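Local coordinates for protein iron superoxide dismutase (Trypanosoma cruzi, PDB 2GPC) that probably catalyses the iron-dependent dismutation of superoxide to molecular oxygen and hydrogen peroxide, working as a two-chain enzyme, at residues K52-I57 with N67-I72; A100-F105 with K109-N114. All blocks are in the same frame, centred on the assembly; numbering follows the deposited sequence. Where two conformers were deposited one is given.

Contact 1 (K52-I57 with N67-I72)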
ATOM      1  N   LYS A  52     -14.727  24.527   3.298  1.00 26.81           N
ATOM      2  CA  LYS A  52     -13.599  24.337   2.388  1.00 25.28           C
ATOM      3  C   LYS A  52     -13.965  23.376   1.263  1.00 23.63           C
ATOM      4  O   LYS A  52     -14.710  22.426   1.471  1.00 23.77           O
ATOM      5  CB  LYS A  52     -12.389  23.794   3.151  1.00 25.25           C
ATOM      6  CG  LYS A  52     -11.875  24.726   4.239  1.00 25.43           C
ATOM      7  CD  LYS A  52     -10.435  24.411   4.583  1.00 25.22           C
ATOM      8  CE  LYS A  52      -9.886  25.370   5.609  1.00 26.06           C
ATOM      9  NZ  LYS A  52      -8.559  24.940   6.092  1.00 25.03           N
ATOM     10  N   SER A  53     -13.455  23.635   0.066  1.00 22.04           N
ATOM     11  CA  SER A  53     -13.574  22.695  -1.045  1.00 20.68           C
ATOM     12  C   SER A  53     -12.541  21.582  -0.867  1.00 19.62           C
ATOM     13  O   SER A  53     -11.664  21.668  -0.013  1.00 18.91           O
ATOM     14  CB  SER A  53     -13.353  23.404  -2.389  1.00 20.74           C
ATOM     15  OG  SER A  53     -12.002  23.805  -2.536  1.00 19.61           O
ATOM     16  N   ILE A  54     -12.648  20.536  -1.679  1.00 18.78           N
ATOM     17  CA  ILE A  54     -11.659  19.461  -1.675  1.00 18.14           C
ATOM     18  C   ILE A  54     -10.276  20.044  -1.908  1.00 17.45           C
ATOM     19  O   ILE A  54      -9.338  19.724  -1.181  1.00 16.16           O
ATOM     20  CB  ILE A  54     -11.998  18.401  -2.760  1.00 18.06           C
ATOM     21  CG1 ILE A  54     -13.270  17.633  -2.381  1.00 18.92           C
ATOM     22  CG2 ILE A  54     -10.835  17.416  -2.981  1.00 18.45           C
ATOM     23  CD1 ILE A  54     -13.157  16.830  -1.096  1.00 19.44           C
ATOM     24  N   GLU A  55     -10.154  20.912  -2.908  1.00 17.19           N
ATOM     25  CA  GLU A  55      -8.858  21.498  -3.258  1.00 17.66           C
ATOM     26  C   GLU A  55      -8.316  22.383  -2.138  1.00 17.09           C
ATOM     27  O   GLU A  55      -7.123  22.352  -1.855  1.00 16.69           O
ATOM     28  CB  GLU A  55      -8.940  22.259  -4.585  1.00 18.12           C
ATOM     29  CG  GLU A  55      -9.001  21.343  -5.804  1.00 21.34           C
ATOM     30  CD  GLU A  55      -8.879  22.084  -7.133  1.00 24.89           C
ATOM     31  OE1 GLU A  55      -8.320  23.204  -7.162  1.00 29.14           O
ATOM     32  OE2 GLU A  55      -9.345  21.543  -8.162  1.00 29.08           O
ATOM     33  N   GLU A  56      -9.198  23.131  -1.473  1.00 17.03           N
ATOM     34  CA  GLU A  56      -8.797  24.015  -0.384  0.50 16.67           C
ATOM     35  C   GLU A  56      -8.223  23.183   0.757  1.00 16.55           C
ATOM     36  O   GLU A  56      -7.226  23.552   1.369  1.00 16.38           O
ATOM     37  CB  GLU A  56      -9.989  24.866   0.095  0.50 16.92           C
ATOM     38  CG  GLU A  56     -10.087  26.229  -0.590  0.50 17.06           C
ATOM     39  CD  GLU A  56     -11.508  26.725  -0.834  0.50 16.91           C
ATOM     40  OE1 GLU A  56     -12.436  26.421  -0.047  0.50 15.09           O
ATOM     41  OE2 GLU A  56     -11.691  27.465  -1.825  0.50 18.02           O
ATOM     42  N   ILE A  57      -8.869  22.050   1.037  1.00 15.95           N
ATOM     43  CA  ILE A  57      -8.409  21.139   2.072  1.00 15.50           C
ATOM     44  C   ILE A  57      -7.021  20.559   1.741  1.00 15.60           C
ATOM     45  O   ILE A  57      -6.154  20.449   2.618  1.00 15.33           O
ATOM     46  CB  ILE A  57      -9.429  19.981   2.294  1.00 15.30           C
ATOM     47  CG1 ILE A  57     -10.733  20.497   2.908  1.00 15.58           C
ATOM     48  CG2 ILE A  57      -8.825  18.922   3.197  1.00 14.75           C
ATOM     49  CD1 ILE A  57     -11.876  19.487   2.880  1.00 16.26           C
ATOM     50  N   ASN A  67      -5.337  13.320   3.834  1.00 12.16           N
ATOM     51  CA  ASN A  67      -5.379  12.034   3.131  1.00 12.31           C
ATOM     52  C   ASN A  67      -6.751  11.737   2.502  1.00 11.92           C
ATOM     53  O   ASN A  67      -6.825  11.203   1.395  1.00 11.71           O
ATOM     54  CB  ASN A  67      -4.982  10.869   4.052  1.00 12.14           C
ATOM     55  CG  ASN A  67      -3.538  10.950   4.554  1.00 13.10           C
ATOM     56  OD1 ASN A  67      -2.679  11.657   3.989  1.00 14.38           O
ATOM     57  ND2 ASN A  67      -3.256  10.190   5.625  1.00  9.73           N
ATOM     58  N   LEU A  68      -7.828  12.074   3.211  1.00 11.63           N
ATOM     59  CA  LEU A  68      -9.172  11.843   2.716  1.00 11.51           C
ATOM     60  C   LEU A  68      -9.469  12.727   1.503  1.00 11.28           C
ATOM     61  O   LEU A  68      -9.894  12.230   0.479  1.00 10.67           O
ATOM     62  CB  LEU A  68     -10.218  12.088   3.815  1.00 12.00           C
ATOM     63  CG  LEU A  68     -10.157  11.162   5.041  1.00 11.91           C
ATOM     64  CD1 LEU A  68     -11.152  11.614   6.113  1.00 12.67           C
ATOM     65  CD2 LEU A  68     -10.385   9.711   4.647  1.00 12.89           C
ATOM     66  N   ALA A  69      -9.242  14.031   1.626  1.00 11.23           N
ATOM     67  CA  ALA A  69      -9.509  14.966   0.525  1.00 11.47           C
ATOM     68  C   ALA A  69      -8.631  14.663  -0.689  1.00 11.38           C
ATOM     69  O   ALA A  69      -9.092  14.679  -1.825  1.00 11.71           O
ATOM     70  CB  ALA A  69      -9.282  16.400   0.985  1.00 11.56           C
ATOM     71  N   ALA A  70      -7.361  14.385  -0.443  1.00 11.29           N
ATOM     72  CA  ALA A  70      -6.424  14.096  -1.528  1.00 11.23           C
ATOM     73  C   ALA A  70      -6.782  12.811  -2.255  1.00 11.08           C
ATOM     74  O   ALA A  70      -6.668  12.740  -3.474  1.00 11.55           O
ATOM     75  CB  ALA A  70      -5.015  14.027  -1.009  1.00 11.04           C
ATOM     76  N   GLN A  71      -7.209  11.795  -1.515  1.00 10.77           N
ATOM     77  CA  GLN A  71      -7.591  10.531  -2.130  1.00 10.85           C
ATOM     78  C   GLN A  71      -8.844  10.711  -2.977  1.00 10.60           C
ATOM     79  O   GLN A  71      -8.980  10.086  -4.013  1.00 11.22           O
ATOM     80  CB  GLN A  71      -7.801   9.427  -1.096  1.00 10.77           C
ATOM     81  CG  GLN A  71      -6.504   8.862  -0.511  1.00 11.43           C
ATOM     82  CD  GLN A  71      -5.684   8.089  -1.524  1.00 11.91           C
ATOM     83  OE1 GLN A  71      -4.962   8.686  -2.309  1.00 11.43           O
ATOM     84  NE2 GLN A  71      -5.795   6.760  -1.509  1.00 14.62           N
ATOM     85  N   ILE A  72      -9.746  11.580  -2.538  1.00 10.50           N
ATOM     86  CA  ILE A  72     -10.933  11.905  -3.317  1.00 10.35           C
ATOM     87  C   ILE A  72     -10.567  12.581  -4.643  1.00 10.37           C
ATOM     88  O   ILE A  72     -11.064  12.196  -5.702  1.00 10.23           O
ATOM     89  CB  ILE A  72     -11.903  12.773  -2.476  1.00 10.53           C
ATOM     90  CG1 ILE A  72     -12.535  11.913  -1.373  1.00 10.77           C
ATOM     91  CG2 ILE A  72     -12.995  13.373  -3.350  1.00 10.97           C
ATOM     92  CD1 ILE A  72     -13.237  12.704  -0.283  1.00 11.99           C
TER
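I54 leans from the first turn of helix 54-60 onto helix 63-80, and its CA lies 5.4 Å from the CA of A69. From CB the side chain divides. CG1 sits beside the backbone N (chi1 -69°), which leaves CG2 anti to it and brings that methyl 3.4 Å from A69 O. The other branch runs through CG1 to CD1, which ends 4.1 Å from I72 CG2, the two isoleucines crossing at about a right angle. A69 has only a methyl to offer, and this lets the helices come close: A69 CB packs against I57 as well, with I57 CG2 at 3.4 Å, tighter than usual for two carbons. Both helices belong to the alpha-hairpin domain of the iron/manganese superoxide dismutases, and H75, a ligand of the iron, follows 67-72 on the same helix; its ND1 is hydrogen-bonded to Q71 O. I54 also touches L39 of helix 21-44 and F73 of helix 63-80, and its two branches let it meet apolar neighbours on more than one side. On the far side from A69, S53 is the N-cap of helix 54-60, its OG accepting from E56 N over 3.1 Å. The return bond from S53 N to E56 OE1, and with it a full capping box, is doubtful, since it holds for one of two placements of the E56 side chain.

Contact 2 (A100-F105 with K109-N114); sequences ASFGSF and KEEFTN
F105 and K109 stand one helical turn apart at the start of helix 105-118, which follows helix 92-102 after a tight turn in the C-terminal domain of the iron/manganese superoxide dismutase fold. With CG anti to its backbone N (chi1 179°), F105 swings its ring alongside K109. K109 CB sits above one face, nearer the ring's border than its middle, and K109 CD comes to 3.8 Å from F105 CE2; the long extended aliphatic part of a lysine suits such a place, since its ammonium can continue on to W182, with which it makes a cation-pi contact. F102 is turned quite differently. E111 OE1 comes in beside its ring, close to the ring plane and 3.6 Å from both CD1 and CE1 of F102, and the carboxylate stands nearly perpendicular to the ring, 83° between the planes. Such an edge, with its slightly positive hydrogens, is a reasonable neighbour for a carboxylate oxygen. Between F102 and F105, G103 takes a positive phi of 98° as the first helix ends; a side chain there would crowd the carbonyl O of F102, which glycine avoids. S104 caps the next helix through OG, bonded to K107 N. The first helical turn is closed by K109 N, which donates to F105 O over 2.8 Å.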
ATOM      1  N   ALA A 100       8.758  17.185 -26.959  1.00 14.35           N
ATOM      2  CA  ALA A 100       9.648  18.273 -26.556  1.00 14.46           C
ATOM      3  C   ALA A 100      10.294  18.059 -25.187  1.00 14.69           C
ATOM      4  O   ALA A 100      11.434  18.478 -24.969  1.00 14.84           O
ATOM      5  CB  ALA A 100       8.905  19.590 -26.565  1.00 14.66           C
ATOM      6  N   SER A 101       9.574  17.409 -24.274  1.00 14.75           N
ATOM      7  CA  SER A 101      10.037  17.218 -22.903  1.00 14.51           C
ATOM      8  C   SER A 101      10.787  15.911 -22.707  1.00 14.75           C
ATOM      9  O   SER A 101      11.707  15.849 -21.888  1.00 15.10           O
ATOM     10  CB  SER A 101       8.856  17.263 -21.924  1.00 14.94           C
ATOM     11  OG  SER A 101       8.398  18.588 -21.729  1.00 14.84           O
ATOM     12  N   PHE A 102      10.398  14.874 -23.445  1.00 14.42           N
ATOM     13  CA  PHE A 102      10.929  13.515 -23.250  1.00 14.80           C
ATOM     14  C   PHE A 102      11.733  12.970 -24.435  1.00 15.07           C
ATOM     15  O   PHE A 102      12.389  11.933 -24.306  1.00 15.39           O
ATOM     16  CB  PHE A 102       9.793  12.534 -22.939  1.00 14.40           C
ATOM     17  CG  PHE A 102       9.052  12.845 -21.666  1.00 13.87           C
ATOM     18  CD1 PHE A 102       9.606  12.551 -20.436  1.00 14.91           C
ATOM     19  CD2 PHE A 102       7.798  13.428 -21.700  1.00 13.31           C
ATOM     20  CE1 PHE A 102       8.921  12.841 -19.256  1.00 14.30           C
ATOM     21  CE2 PHE A 102       7.114  13.719 -20.531  1.00 12.65           C
ATOM     22  CZ  PHE A 102       7.683  13.430 -19.309  1.00 13.46           C
ATOM     23  N   GLY A 103      11.676  13.663 -25.573  1.00 15.37           N
ATOM     24  CA  GLY A 103      12.338  13.250 -26.798  1.00 15.47           C
ATOM     25  C   GLY A 103      11.371  12.531 -27.722  1.00 15.80           C
ATOM     26  O   GLY A 103      11.235  12.885 -28.897  1.00 16.15           O
ATOM     27  N   SER A 104      10.690  11.521 -27.185  1.00 15.67           N
ATOM     28  CA  SER A 104       9.664  10.790 -27.919  1.00 15.56           C
ATOM     29  C   SER A 104       8.605  10.218 -26.970  1.00 15.64           C
ATOM     30  O   SER A 104       8.797  10.167 -25.753  1.00 15.26           O
ATOM     31  CB  SER A 104      10.298   9.642 -28.702  1.00 15.46           C
ATOM     32  OG  SER A 104      10.834   8.679 -27.812  1.00 15.72           O
ATOM     33  N   PHE A 105       7.500   9.775 -27.547  1.00 15.58           N
ATOM     34  CA  PHE A 105       6.504   9.030 -26.802  1.00 15.79           C
ATOM     35  C   PHE A 105       7.094   7.776 -26.144  1.00 15.58           C
ATOM     36  O   PHE A 105       6.766   7.476 -25.007  1.00 15.92           O
ATOM     37  CB  PHE A 105       5.330   8.626 -27.689  1.00 15.77           C
ATOM     38  CG  PHE A 105       4.291   7.838 -26.948  1.00 15.58           C
ATOM     39  CD1 PHE A 105       3.413   8.476 -26.080  1.00 15.94           C
ATOM     40  CD2 PHE A 105       4.246   6.461 -27.051  1.00 15.93           C
ATOM     41  CE1 PHE A 105       2.477   7.747 -25.365  1.00 15.71           C
ATOM     42  CE2 PHE A 105       3.304   5.726 -26.341  1.00 15.67           C
ATOM     43  CZ  PHE A 105       2.420   6.372 -25.499  1.00 15.70           C
ATOM     44  N   LYS A 109       6.973   6.924 -22.249  1.00 12.93           N
ATOM     45  CA  LYS A 109       6.235   5.745 -21.829  1.00 13.22           C
ATOM     46  C   LYS A 109       7.119   4.845 -20.963  1.00 13.48           C
ATOM     47  O   LYS A 109       6.660   4.322 -19.949  1.00 12.95           O
ATOM     48  CB  LYS A 109       5.688   4.997 -23.050  1.00 13.36           C
ATOM     49  CG  LYS A 109       5.125   3.632 -22.746  1.00 14.55           C
ATOM     50  CD  LYS A 109       4.399   3.031 -23.937  1.00 14.83           C
ATOM     51  CE  LYS A 109       3.827   1.680 -23.569  1.00 16.17           C
ATOM     52  NZ  LYS A 109       3.084   1.051 -24.683  1.00 16.25           N
ATOM     53  N   GLU A 110       8.383   4.684 -21.357  1.00 13.80           N
ATOM     54  CA  GLU A 110       9.329   3.910 -20.570  1.00 14.72           C
ATOM     55  C   GLU A 110       9.522   4.526 -19.176  1.00 14.38           C
ATOM     56  O   GLU A 110       9.547   3.805 -18.183  1.00 14.32           O
ATOM     57  CB  GLU A 110      10.680   3.767 -21.293  1.00 15.09           C
ATOM     58  CG  GLU A 110      11.772   3.064 -20.479  1.00 18.32           C
ATOM     59  CD  GLU A 110      11.617   1.543 -20.423  1.00 22.25           C
ATOM     60  OE1 GLU A 110      10.582   1.009 -20.893  1.00 23.83           O
ATOM     61  OE2 GLU A 110      12.545   0.869 -19.910  1.00 25.00           O
ATOM     62  N   GLU A 111       9.659   5.847 -19.098  1.00 13.94           N
ATOM     63  CA  GLU A 111       9.901   6.505 -17.817  1.00 14.09           C
ATOM     64  C   GLU A 111       8.674   6.394 -16.894  1.00 13.83           C
ATOM     65  O   GLU A 111       8.816   6.074 -15.724  1.00 13.70           O
ATOM     66  CB  GLU A 111      10.307   7.962 -18.029  1.00 14.41           C
ATOM     67  CG  GLU A 111      10.663   8.710 -16.751  1.00 15.28           C
ATOM     68  CD  GLU A 111      11.153  10.126 -17.004  1.00 15.98           C
ATOM     69  OE1 GLU A 111      11.451  10.478 -18.170  1.00 17.77           O
ATOM     70  OE2 GLU A 111      11.260  10.890 -16.023  1.00 17.82           O
ATOM     71  N   PHE A 112       7.481   6.626 -17.430  1.00 13.08           N
ATOM     72  CA  PHE A 112       6.253   6.531 -16.642  1.00 12.69           C
ATOM     73  C   PHE A 112       6.012   5.094 -16.174  1.00 12.37           C
ATOM     74  O   PHE A 112       5.723   4.873 -14.999  1.00 12.36           O
ATOM     75  CB  PHE A 112       5.058   7.073 -17.449  1.00 12.49           C
ATOM     76  CG  PHE A 112       3.757   7.110 -16.684  1.00 12.20           C
ATOM     77  CD1 PHE A 112       3.022   5.952 -16.479  1.00 11.99           C
ATOM     78  CD2 PHE A 112       3.257   8.313 -16.187  1.00 12.04           C
ATOM     79  CE1 PHE A 112       1.804   5.984 -15.780  1.00 12.99           C
ATOM     80  CE2 PHE A 112       2.048   8.350 -15.486  1.00 12.16           C
ATOM     81  CZ  PHE A 112       1.315   7.183 -15.295  1.00 11.47           C
ATOM     82  N   THR A 113       6.164   4.132 -17.085  1.00 12.03           N
ATOM     83  CA  THR A 113       6.031   2.701 -16.771  1.00 11.66           C
ATOM     84  C   THR A 113       6.936   2.290 -15.624  1.00 11.91           C
ATOM     85  O   THR A 113       6.482   1.701 -14.659  1.00 11.71           O
ATOM     86  CB  THR A 113       6.375   1.838 -17.997  1.00 11.89           C
ATOM     87  OG1 THR A 113       5.453   2.100 -19.060  1.00 10.32           O
ATOM     88  CG2 THR A 113       6.209   0.340 -17.707  1.00 12.12           C
ATOM     89  N   ASN A 114       8.212   2.613 -15.726  1.00 12.02           N
ATOM     90  CA  ASN A 114       9.165   2.196 -14.702  1.00 12.64           C
ATOM     91  C   ASN A 114       8.886   2.832 -13.337  1.00 12.70           C
ATOM     92  O   ASN A 114       9.015   2.169 -12.308  1.00 13.24           O
ATOM     93  CB  ASN A 114      10.594   2.441 -15.181  1.00 12.77           C
ATOM     94  CG  ASN A 114      10.975   1.520 -16.343  1.00 13.78           C
ATOM     95  OD1 ASN A 114      10.351   0.466 -16.556  1.00 14.57           O
ATOM     96  ND2 ASN A 114      11.999   1.907 -17.094  1.00 14.07           N
TER

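In the fold
Contact 1 is a largely buried meeting of two successive helices, 54-60 and 63-80, in the alpha-hairpin domain, whereas contact 2 lies near the surface of the C-terminal domain, where helix 92-102 gives way, after a short turn, to helix 105-118. They share no helix, and their centres are about 30 Å apart on opposite sides of the chain's centre. Contact 1 relies on aliphatic packing with no hydrogen bond across it, as suits its buried place. Contact 2 mixes aromatic rings with charged chains: F105 with K109, backbone bond included, is a contact within one helix, while F102 with E111 joins the two. Each has a serine at the N-cap of a helix.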